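Local coordinates for protein transmembrane oligosaccharyl transferase, putative (Archaeoglobus fulgidus, PDB 3VGP) that is the C-terminal globular domain of a putative oligosaccharyl transferase, a membrane protein of the AglB type, at residues E6-A11 / Y88-D93; I95-K98 / N102-F105; A112-D117 / L125-H130; F147-E152 / K157-V162. The protein carries 1 engineered substitution. One frame throughout, in Å; residues are numbered along the deposited sequence.

Overall arrangement
Two of the contacts belong to the mixed sheet of the domain and two to the helical region beside it. Contact 4 is the hairpin 147-152 / 157-162, and its strand 156-161 runs beside strand 88-91 of contact 1, as the probable hydrogen bond Thr-91 O to Lys-157 N at 2.9 Å indicates; the centres of these two contacts are about 11 Å apart. After strand 88-91 the chain leaves the sheet for contact 2, centred about 15 Å from contact 1. There Phe-105 and Met-97 meet Phe-128 of contact 3, whose centre lies about 11 Å from that of contact 2. Contacts 3 and 4 are farthest apart, with about 24 Å between centres.

Contact 1: residues E6-A11 / Y88-D93; sequences EDWKEA and YVVTAD
The indole of Trp-8 meets Val-90 and Ala-92 through CZ3, CH2 and CZ2 of its six-membered ring, and the link is apolar. Methyl CG1 of Val-90 lies 3.5 Å from Trp-8 CZ3 and equally far from CH2, so it sits against the bond between these two carbons. Ala-92 CB approaches Trp-8 CZ2 at 3.7 Å and is also 4.0 Å from NE1 of the pyrrole ring. Both methyls reach the ring obliquely. The Val-90 methyl that touches is the one anti to the backbone N (chi1 -172°).

The contact packs helix 6-20 on one face of the mixed sheet, an alpha/beta arrangement in which helix 58-69 packs on the other face against Val-89 and Thr-91. Alternation along strand 88-91 directs Val-90 toward the first helix and Thr-91 away from it.

No hydrogen bond crosses between the segments; the polar atom of 88-93 nearest the indole, Thr-91 O, stays 4.4 Å from Trp-8 CZ2. The hydroxyl of Thr-91 is hydrogen-bonded instead to His-137 ND1. Trp-8 also touches Ser-37 and Glu-94, and Met-15, farther along the same helix, packs on Val-90.

Contact 2: residues I95-K98 / N102-F105; sequences ITMK and NTKF
Phe-105 turns its side chain across the backbone of Ile-95 and against the selenomethionine Met-97. Its CB lies 3.4 Å from Ile-95 O, and CD2 on the ring is also 3.4 Å from that oxygen; the carbonyl therefore approaches the start of the side chain and one flank of the ring obliquely. The contact buries Ile-95 O, for which the model contains no hydrogen-bonding partner. On the other flank, Phe-105 CD1 meets Met-97 CG at 4.0 Å. The two side chains cross at about a right angle, and Met-97 SE, 5.4 Å from the ring centroid, makes an oblique Met-aromatic contact. At its outer end the ring leaves the two segments and packs on helix 121-129, meeting Phe-128 edge-to-face and touching Phe-127.

The turn leading into helix 105-111 carries a threonine capping bond: Phe-105 N donates to Thr-103 OG1 at 3.0 Å, with an angle of 161° at the hydrogen. The same hydroxyl ties the two parts of the loop together by donating to Thr-96 O at 2.8 Å, approaching from above the carbonyl plane, 47° out of it. With OG1 anti to the backbone N (chi1 176°), the oxygen is placed to serve both bonds. Methyl CG2 of Thr-103 lies 4.0 Å from Met-97 SE.

Thr-96 OG1 accepts from Lys-98 N in an ST turn and is also hydrogen-bonded to Asp-93 O. A water stands within hydrogen-bonding distance of both Thr-96 O and Asn-102 O, while the Lys-104 ammonium forms a salt bridge with Glu-94.

Contact 3: residues A112-D117 / L125-H130; sequences AGYNVD and LNFFNH
Tyr-114 offers one face of its ring to the tip of Phe-127, whose CZ stands 3.5 Å from Tyr-114 CZ. The pair is a T-shaped (edge-to-face) stack: the planes are inclined at 64° and the centroids are 4.8 Å apart, with Phe-127 supplying the edge.

The approach is off-centre. Phe-127 CZ lies over the rim of the tyrosine ring, at 3.7 Å from Tyr-114 CE2 and 3.8 Å from CE1, so it sits above the hydroxyl-bearing end. Tyr-114 OH, 3.8 Å from Phe-127 CZ, lies at the edge of the phenylalanine ring and in its plane. A second rim carbon, Phe-127 CE1, reaches Tyr-114 CE1 at 3.9 Å. With CG of Phe-127 anti to the backbone N (chi1 -176°), the ring is carried out from its helix toward Tyr-114, where the two side chains cross at about a right angle.

The stack joins helix 121-129 to the loop that follows helix 105-111. That helix ends in a Schellman motif at Gly-113, immediately before Tyr-114, and the loop bends again in an inverse gamma turn centred on Asn-115. Met-109 of helix 105-111 touches both aromatic rings. Thr-70 also meets the tyrosine and Lys-72 the phenylalanine, which places the loop between helices 58-69 and 74-84 beside the pair.

His-130 turns its imidazole back toward the chain four residues earlier. Its ND1 donates to Asn-126 O at 2.8 Å; the acceptor lies in the imidazole plane, while the donor is tilted from the carbonyl plane.

Contact 4: residues F147-E152 / K157-V162; sequences FRLVKE and KIFEVV
Leu-149 lays CD1 over one face of the Phe-159 ring, 4.0 Å from the centroid and 18° off the ring normal, a CH-pi contact; its CB adds a 3.8 Å approach to Phe-159 CE1. On the same sheet face Phe-147 CE1 meets Val-161 CG2 at 4.1 Å, and both residues pack on Ile-78 of helix 74-84. This is the close part of the interface, together with Ile-158, which on the other face packs on helix 6-20.

Outward, the Glu-152 carboxylate lies against the methylenes of Lys-157, OE2 to CE 3.2 Å, but OE2 and NZ stay 4.0 Å apart, beyond a salt bridge; Lys-157 NZ is hydrogen-bonded to His-137 O and Asn-140 OD1. Arg-148, exposed and extended, is loose and leads away from the partner strand, while Glu-160 OE2 forms a salt bridge with Arg-87.

Pairing is regular through Leu-149 and Phe-159; before Lys-151 the register slips by one residue. Ile-158 O accepts from Val-150 N at 2.9 Å and weakly from Lys-151 N at 3.4 Å, while Ile-158 N donates to Lys-151 O at 2.8 Å. Two residues facing one define a classic beta bulge, here in an antiparallel beta hairpin.

Contact 1: residues E6-A11 / Y88-D93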
# COMPACT_ATOMS: atom_id res chain seq x y z
N GLU A 6 -11.64 2.11 12.55
CA GLU A 6 -12.39 3.29 12.12
C GLU A 6 -11.54 4.18 11.22
O GLU A 6 -12.05 4.75 10.26
CB GLU A 6 -12.86 4.07 13.34
CG GLU A 6 -14.36 4.30 13.37
CD GLU A 6 -15.14 3.05 13.00
OE1 GLU A 6 -14.87 1.97 13.58
OE2 GLU A 6 -16.02 3.13 12.12
N ASP A 7 -10.26 4.29 11.54
CA ASP A 7 -9.37 5.11 10.73
C ASP A 7 -9.27 4.55 9.32
O ASP A 7 -9.24 5.30 8.34
CB ASP A 7 -7.97 5.18 11.34
CG ASP A 7 -7.93 5.95 12.64
OD1 ASP A 7 -8.64 6.97 12.75
OD2 ASP A 7 -7.18 5.54 13.55
N TRP A 8 -9.22 3.23 9.20
CA TRP A 8 -9.13 2.61 7.89
C TRP A 8 -10.42 2.82 7.11
O TRP A 8 -10.38 3.15 5.92
CB TRP A 8 -8.84 1.11 8.01
CG TRP A 8 -7.38 0.78 7.97
CD1 TRP A 8 -6.60 0.40 9.02
CD2 TRP A 8 -6.53 0.83 6.82
NE1 TRP A 8 -5.30 0.21 8.59
CE2 TRP A 8 -5.23 0.47 7.25
CE3 TRP A 8 -6.73 1.15 5.47
CZ2 TRP A 8 -4.14 0.41 6.38
CZ3 TRP A 8 -5.65 1.09 4.61
CH2 TRP A 8 -4.37 0.73 5.06
N LYS A 9 -11.56 2.64 7.77
CA LYS A 9 -12.84 2.83 7.11
C LYS A 9 -12.99 4.26 6.63
O LYS A 9 -13.49 4.51 5.54
CB LYS A 9 -13.99 2.46 8.06
CG LYS A 9 -14.10 0.96 8.33
CD LYS A 9 -15.28 0.64 9.24
CE LYS A 9 -15.42 -0.86 9.46
NZ LYS A 9 -16.56 -1.19 10.37
N GLU A 10 -12.54 5.21 7.46
CA GLU A 10 -12.58 6.63 7.13
C GLU A 10 -11.68 6.94 5.94
O GLU A 10 -12.06 7.68 5.04
CB GLU A 10 -12.11 7.47 8.32
CG GLU A 10 -13.19 8.00 9.23
CD GLU A 10 -12.62 8.92 10.30
OE1 GLU A 10 -12.03 8.40 11.27
OE2 GLU A 10 -12.75 10.15 10.16
N ALA A 11 -10.47 6.39 5.97
CA ALA A 11 -9.52 6.61 4.89
C ALA A 11 -10.10 6.07 3.58
O ALA A 11 -10.04 6.74 2.55
CB ALA A 11 -8.20 5.91 5.21
N TYR A 88 -3.67 6.18 -5.36
CA TYR A 88 -3.35 6.24 -3.94
C TYR A 88 -2.63 5.01 -3.41
O TYR A 88 -2.93 3.87 -3.79
CB TYR A 88 -4.62 6.43 -3.11
CG TYR A 88 -5.36 7.72 -3.39
CD1 TYR A 88 -4.75 8.95 -3.16
CD2 TYR A 88 -6.67 7.71 -3.86
CE1 TYR A 88 -5.43 10.15 -3.39
CE2 TYR A 88 -7.36 8.90 -4.09
CZ TYR A 88 -6.73 10.11 -3.86
OH TYR A 88 -7.40 11.29 -4.09
N VAL A 89 -1.69 5.27 -2.51
CA VAL A 89 -0.95 4.22 -1.82
C VAL A 89 -1.21 4.51 -0.35
O VAL A 89 -1.08 5.65 0.10
CB VAL A 89 0.57 4.31 -2.10
CG1 VAL A 89 1.30 3.30 -1.23
CG2 VAL A 89 0.85 4.01 -3.56
N VAL A 90 -1.58 3.49 0.42
CA VAL A 90 -1.90 3.71 1.82
C VAL A 90 -1.03 2.88 2.75
O VAL A 90 -0.82 1.69 2.53
CB VAL A 90 -3.38 3.35 2.10
CG1 VAL A 90 -3.77 3.77 3.51
CG2 VAL A 90 -4.27 4.03 1.08
N THR A 91 -0.52 3.52 3.80
CA THR A 91 0.32 2.85 4.79
C THR A 91 -0.30 3.02 6.18
O THR A 91 -1.27 3.74 6.35
CB THR A 91 1.76 3.43 4.81
OG1 THR A 91 1.74 4.80 5.24
CG2 THR A 91 2.38 3.35 3.41
N ALA A 92 0.26 2.32 7.16
CA ALA A 92 -0.21 2.40 8.54
C ALA A 92 0.88 1.80 9.42
O ALA A 92 1.74 1.07 8.93
CB ALA A 92 -1.51 1.60 8.70
N ASP A 93 0.85 2.10 10.72
CA ASP A 93 1.89 1.57 11.60
C ASP A 93 1.98 0.05 11.53
O ASP A 93 3.08 -0.51 11.57
CB ASP A 93 1.64 1.97 13.06
CG ASP A 93 1.90 3.44 13.33
OD1 ASP A 93 2.60 4.09 12.52
OD2 ASP A 93 1.43 3.94 14.37

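Contact 2: residues I95-K98 / N102-F105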
# COMPACT_ATOMS: atom_id res chain seq x y z
N ILE A 95 1.93 -2.13 9.19
CA ILE A 95 2.76 -2.78 8.19
C ILE A 95 4.23 -2.39 8.28
O ILE A 95 5.04 -2.75 7.41
CB ILE A 95 2.24 -2.54 6.74
CG1 ILE A 95 2.28 -1.06 6.38
CG2 ILE A 95 0.82 -3.05 6.62
CD1 ILE A 95 1.97 -0.80 4.90
N THR A 96 4.58 -1.67 9.34
CA THR A 96 5.96 -1.23 9.54
C THR A 96 6.56 -1.99 10.72
O THR A 96 5.88 -2.79 11.37
CB THR A 96 6.03 0.27 9.86
OG1 THR A 96 5.64 0.50 11.22
CG2 THR A 96 5.11 1.05 8.93
N MSE A 97 7.84 -1.75 10.99
CA MSE A 97 8.51 -2.42 12.09
C MSE A 97 8.48 -1.63 13.40
O MSE A 97 9.38 -1.75 14.23
CB MSE A 97 9.96 -2.74 11.70
CG MSE A 97 10.09 -3.89 10.70
SE MSE A 97 9.36 -5.57 11.35
CE MSE A 97 10.74 -6.02 12.62
N LYS A 98 7.44 -0.82 13.57
CA LYS A 98 7.30 -0.02 14.79
C LYS A 98 7.31 -0.95 16.00
O LYS A 98 7.98 -0.68 17.00
CB LYS A 98 5.98 0.76 14.74
CG LYS A 98 5.66 1.57 15.99
CD LYS A 98 4.40 2.41 15.78
CE LYS A 98 4.02 3.21 17.03
NZ LYS A 98 3.51 2.36 18.14
N ASN A 102 4.11 -6.90 16.79
CA ASN A 102 2.79 -6.57 16.26
C ASN A 102 3.02 -5.91 14.91
O ASN A 102 2.90 -4.69 14.76
CB ASN A 102 2.04 -5.62 17.19
CG ASN A 102 0.69 -5.20 16.63
OD1 ASN A 102 0.10 -5.92 15.83
ND2 ASN A 102 0.20 -4.05 17.06
N THR A 103 3.37 -6.73 13.93
CA THR A 103 3.67 -6.23 12.60
C THR A 103 3.30 -7.20 11.48
O THR A 103 3.36 -8.41 11.65
CB THR A 103 5.17 -5.91 12.47
OG1 THR A 103 5.46 -5.51 11.13
CG2 THR A 103 6.00 -7.14 12.81
N LYS A 104 2.91 -6.63 10.34
CA LYS A 104 2.56 -7.43 9.17
C LYS A 104 3.69 -7.35 8.16
O LYS A 104 3.60 -7.95 7.09
CB LYS A 104 1.26 -6.89 8.54
CG LYS A 104 0.02 -7.13 9.39
CD LYS A 104 -1.22 -6.46 8.79
CE LYS A 104 -2.43 -6.71 9.68
NZ LYS A 104 -3.67 -6.09 9.14
N PHE A 105 4.75 -6.62 8.48
CA PHE A 105 5.86 -6.50 7.54
C PHE A 105 6.50 -7.86 7.22
O PHE A 105 6.89 -8.10 6.08
CB PHE A 105 6.92 -5.52 8.05
CG PHE A 105 7.96 -5.17 7.02
CD1 PHE A 105 9.27 -5.62 7.17
CD2 PHE A 105 7.61 -4.46 5.88
CE1 PHE A 105 10.22 -5.36 6.18
CE2 PHE A 105 8.56 -4.21 4.88
CZ PHE A 105 9.86 -4.66 5.04
O HOH W 1 4.38 -2.50 13.90

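Contact 3: residues A112-D117 / L125-H130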
# COMPACT_ATOMS: atom_id res chain seq x y z
N ALA A 112 6.49 -11.12 -0.91
CA ALA A 112 7.39 -10.53 -1.90
C ALA A 112 8.47 -11.53 -2.30
O ALA A 112 9.26 -11.26 -3.21
CB ALA A 112 8.04 -9.27 -1.33
N GLY A 113 8.51 -12.67 -1.62
CA GLY A 113 9.49 -13.69 -1.94
C GLY A 113 10.72 -13.77 -1.06
O GLY A 113 11.67 -14.49 -1.38
N TYR A 114 10.73 -13.03 0.04
CA TYR A 114 11.88 -13.06 0.94
C TYR A 114 11.70 -14.12 2.01
O TYR A 114 10.60 -14.35 2.51
CB TYR A 114 12.09 -11.68 1.58
CG TYR A 114 12.46 -10.59 0.60
CD1 TYR A 114 13.76 -10.47 0.13
CD2 TYR A 114 11.49 -9.70 0.13
CE1 TYR A 114 14.10 -9.48 -0.80
CE2 TYR A 114 11.82 -8.71 -0.79
CZ TYR A 114 13.12 -8.60 -1.25
OH TYR A 114 13.44 -7.62 -2.16
N ASN A 115 12.80 -14.78 2.36
CA ASN A 115 12.78 -15.82 3.38
C ASN A 115 13.06 -15.13 4.72
O ASN A 115 14.09 -15.36 5.34
CB ASN A 115 13.87 -16.85 3.09
CG ASN A 115 13.63 -18.16 3.81
OD1 ASN A 115 13.24 -18.18 4.98
ND2 ASN A 115 13.87 -19.26 3.11
N VAL A 116 12.13 -14.29 5.14
CA VAL A 116 12.25 -13.53 6.38
C VAL A 116 12.53 -14.37 7.62
O VAL A 116 13.16 -13.90 8.57
CB VAL A 116 10.97 -12.69 6.62
CG1 VAL A 116 9.79 -13.61 6.90
CG2 VAL A 116 11.18 -11.74 7.78
N ASP A 117 12.06 -15.62 7.61
CA ASP A 117 12.25 -16.51 8.75
C ASP A 117 13.70 -16.92 8.99
O ASP A 117 14.02 -17.49 10.04
CB ASP A 117 11.35 -17.74 8.60
CG ASP A 117 9.88 -17.39 8.69
OD1 ASP A 117 9.47 -16.80 9.72
OD2 ASP A 117 9.12 -17.70 7.74
N LEU A 125 14.69 -5.41 10.62
CA LEU A 125 14.57 -3.98 10.86
C LEU A 125 15.45 -3.21 9.88
O LEU A 125 15.03 -2.22 9.30
CB LEU A 125 14.98 -3.64 12.30
CG LEU A 125 15.02 -2.14 12.63
CD1 LEU A 125 13.70 -1.49 12.27
CD2 LEU A 125 15.34 -1.94 14.11
N ASN A 126 16.67 -3.70 9.69
CA ASN A 126 17.60 -3.05 8.77
C ASN A 126 17.04 -3.10 7.34
O ASN A 126 17.14 -2.13 6.60
CB ASN A 126 18.96 -3.74 8.84
CG ASN A 126 20.00 -3.03 8.00
OD1 ASN A 126 20.22 -1.83 8.15
ND2 ASN A 126 20.65 -3.77 7.11
N PHE A 127 16.46 -4.24 6.97
CA PHE A 127 15.88 -4.39 5.64
C PHE A 127 14.78 -3.34 5.50
O PHE A 127 14.75 -2.57 4.54
CB PHE A 127 15.27 -5.78 5.46
CG PHE A 127 14.74 -6.04 4.08
CD1 PHE A 127 15.58 -6.54 3.08
CD2 PHE A 127 13.41 -5.78 3.76
CE1 PHE A 127 15.10 -6.77 1.79
CE2 PHE A 127 12.92 -6.00 2.48
CZ PHE A 127 13.77 -6.50 1.49
N PHE A 128 13.86 -3.33 6.47
CA PHE A 128 12.75 -2.39 6.46
C PHE A 128 13.21 -0.93 6.29
O PHE A 128 12.64 -0.19 5.49
CB PHE A 128 11.95 -2.50 7.76
CG PHE A 128 10.87 -1.47 7.88
CD1 PHE A 128 9.67 -1.61 7.18
CD2 PHE A 128 11.06 -0.32 8.64
CE1 PHE A 128 8.71 -0.62 7.22
CE2 PHE A 128 10.10 0.68 8.69
CZ PHE A 128 8.92 0.52 7.97
N ASN A 129 14.24 -0.53 7.03
CA ASN A 129 14.71 0.84 6.94
C ASN A 129 15.24 1.30 5.58
O ASN A 129 15.38 2.50 5.35
CB ASN A 129 15.78 1.11 8.01
CG ASN A 129 15.22 1.02 9.42
OD1 ASN A 129 14.03 1.25 9.65
ND2 ASN A 129 16.09 0.72 10.38
N HIS A 130 15.52 0.36 4.68
CA HIS A 130 16.00 0.73 3.36
C HIS A 130 14.94 0.62 2.28
O HIS A 130 15.23 0.79 1.10
CB HIS A 130 17.21 -0.12 2.96
CG HIS A 130 18.44 0.15 3.77
ND1 HIS A 130 18.61 -0.33 5.05
CD2 HIS A 130 19.56 0.86 3.48
CE1 HIS A 130 19.78 0.07 5.51
NE2 HIS A 130 20.37 0.79 4.59

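Contact 4: residues F147-E152 / K157-V162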
# COMPACT_ATOMS: atom_id res chain seq x y z
N PHE A 147 5.79 10.54 -4.87
CA PHE A 147 4.73 10.31 -3.90
C PHE A 147 4.56 11.50 -2.97
O PHE A 147 5.55 12.05 -2.48
CB PHE A 147 5.03 9.05 -3.09
CG PHE A 147 5.21 7.83 -3.93
CD1 PHE A 147 4.11 7.09 -4.35
CD2 PHE A 147 6.47 7.44 -4.36
CE1 PHE A 147 4.26 5.99 -5.18
CE2 PHE A 147 6.64 6.34 -5.19
CZ PHE A 147 5.53 5.61 -5.60
N ARG A 148 3.31 11.88 -2.73
CA ARG A 148 3.01 13.01 -1.86
C ARG A 148 1.98 12.64 -0.79
O ARG A 148 0.92 12.10 -1.10
CB ARG A 148 2.46 14.17 -2.72
CG ARG A 148 1.96 15.37 -1.93
CD ARG A 148 1.40 16.44 -2.86
NE ARG A 148 0.98 17.63 -2.13
CZ ARG A 148 0.45 18.71 -2.68
NH1 ARG A 148 0.26 18.77 -4.00
NH2 ARG A 148 0.11 19.74 -1.92
N LEU A 149 2.30 12.90 0.47
CA LEU A 149 1.36 12.62 1.55
C LEU A 149 0.23 13.64 1.43
O LEU A 149 0.47 14.85 1.45
CB LEU A 149 2.04 12.78 2.92
CG LEU A 149 1.14 12.57 4.13
CD1 LEU A 149 0.62 11.14 4.18
CD2 LEU A 149 1.92 12.89 5.40
N VAL A 150 -1.00 13.15 1.29
CA VAL A 150 -2.15 14.04 1.14
C VAL A 150 -3.22 13.96 2.22
O VAL A 150 -4.04 14.86 2.35
CB VAL A 150 -2.85 13.85 -0.23
CG1 VAL A 150 -1.91 14.26 -1.35
CG2 VAL A 150 -3.27 12.39 -0.40
N LYS A 151 -3.22 12.88 3.00
CA LYS A 151 -4.23 12.75 4.04
C LYS A 151 -3.79 11.75 5.10
O LYS A 151 -3.03 10.82 4.82
CB LYS A 151 -5.56 12.30 3.42
CG LYS A 151 -6.81 12.80 4.15
CD LYS A 151 -6.99 14.31 3.96
CE LYS A 151 -8.19 14.81 4.74
NZ LYS A 151 -8.44 16.26 4.53
N GLU A 152 -4.28 11.95 6.32
CA GLU A 152 -3.96 11.07 7.44
C GLU A 152 -5.17 10.88 8.34
O GLU A 152 -5.90 11.82 8.62
CB GLU A 152 -2.81 11.64 8.26
CG GLU A 152 -1.45 11.54 7.62
CD GLU A 152 -0.34 11.99 8.55
OE1 GLU A 152 -0.29 13.19 8.88
OE2 GLU A 152 0.47 11.13 8.96
N LYS A 157 -1.87 6.55 6.61
CA LYS A 157 -1.42 7.64 5.75
C LYS A 157 -1.76 7.38 4.29
O LYS A 157 -1.52 6.29 3.78
CB LYS A 157 0.10 7.84 5.89
CG LYS A 157 0.55 8.16 7.30
CD LYS A 157 2.05 8.43 7.37
CE LYS A 157 2.48 8.69 8.81
NZ LYS A 157 3.92 9.03 8.92
N ILE A 158 -2.33 8.38 3.63
CA ILE A 158 -2.70 8.27 2.22
C ILE A 158 -1.74 9.10 1.38
O ILE A 158 -1.61 10.30 1.58
CB ILE A 158 -4.15 8.75 1.97
CG1 ILE A 158 -5.12 7.89 2.77
CG2 ILE A 158 -4.49 8.66 0.48
CD1 ILE A 158 -6.57 8.32 2.66
N PHE A 159 -1.07 8.44 0.44
CA PHE A 159 -0.12 9.09 -0.46
C PHE A 159 -0.69 9.10 -1.86
O PHE A 159 -1.29 8.12 -2.30
CB PHE A 159 1.20 8.33 -0.47
CG PHE A 159 1.91 8.32 0.86
CD1 PHE A 159 2.84 9.30 1.17
CD2 PHE A 159 1.64 7.33 1.80
CE1 PHE A 159 3.49 9.30 2.40
CE2 PHE A 159 2.29 7.31 3.03
CZ PHE A 159 3.21 8.30 3.33
N GLU A 160 -0.53 10.21 -2.57
CA GLU A 160 -1.00 10.29 -3.94
C GLU A 160 0.20 10.11 -4.85
O GLU A 160 1.28 10.64 -4.59
CB GLU A 160 -1.68 11.64 -4.20
CG GLU A 160 -2.25 11.77 -5.61
CD GLU A 160 -3.18 12.97 -5.75
OE1 GLU A 160 -2.83 14.05 -5.24
OE2 GLU A 160 -4.26 12.82 -6.37
N VAL A 161 0.01 9.34 -5.91
CA VAL A 161 1.08 9.12 -6.87
C VAL A 161 1.16 10.36 -7.76
O VAL A 161 0.17 10.76 -8.37
CB VAL A 161 0.77 7.89 -7.75
CG1 VAL A 161 1.88 7.69 -8.76
CG2 VAL A 161 0.63 6.67 -6.86
N VAL A 162 2.34 10.97 -7.81
CA VAL A 162 2.54 12.18 -8.60
C VAL A 162 2.68 11.82 -10.08
O VAL A 162 3.62 11.14 -10.47
CB VAL A 162 3.81 12.93 -8.15
CG1 VAL A 162 3.99 14.20 -8.96
CG2 VAL A 162 3.71 13.26 -6.67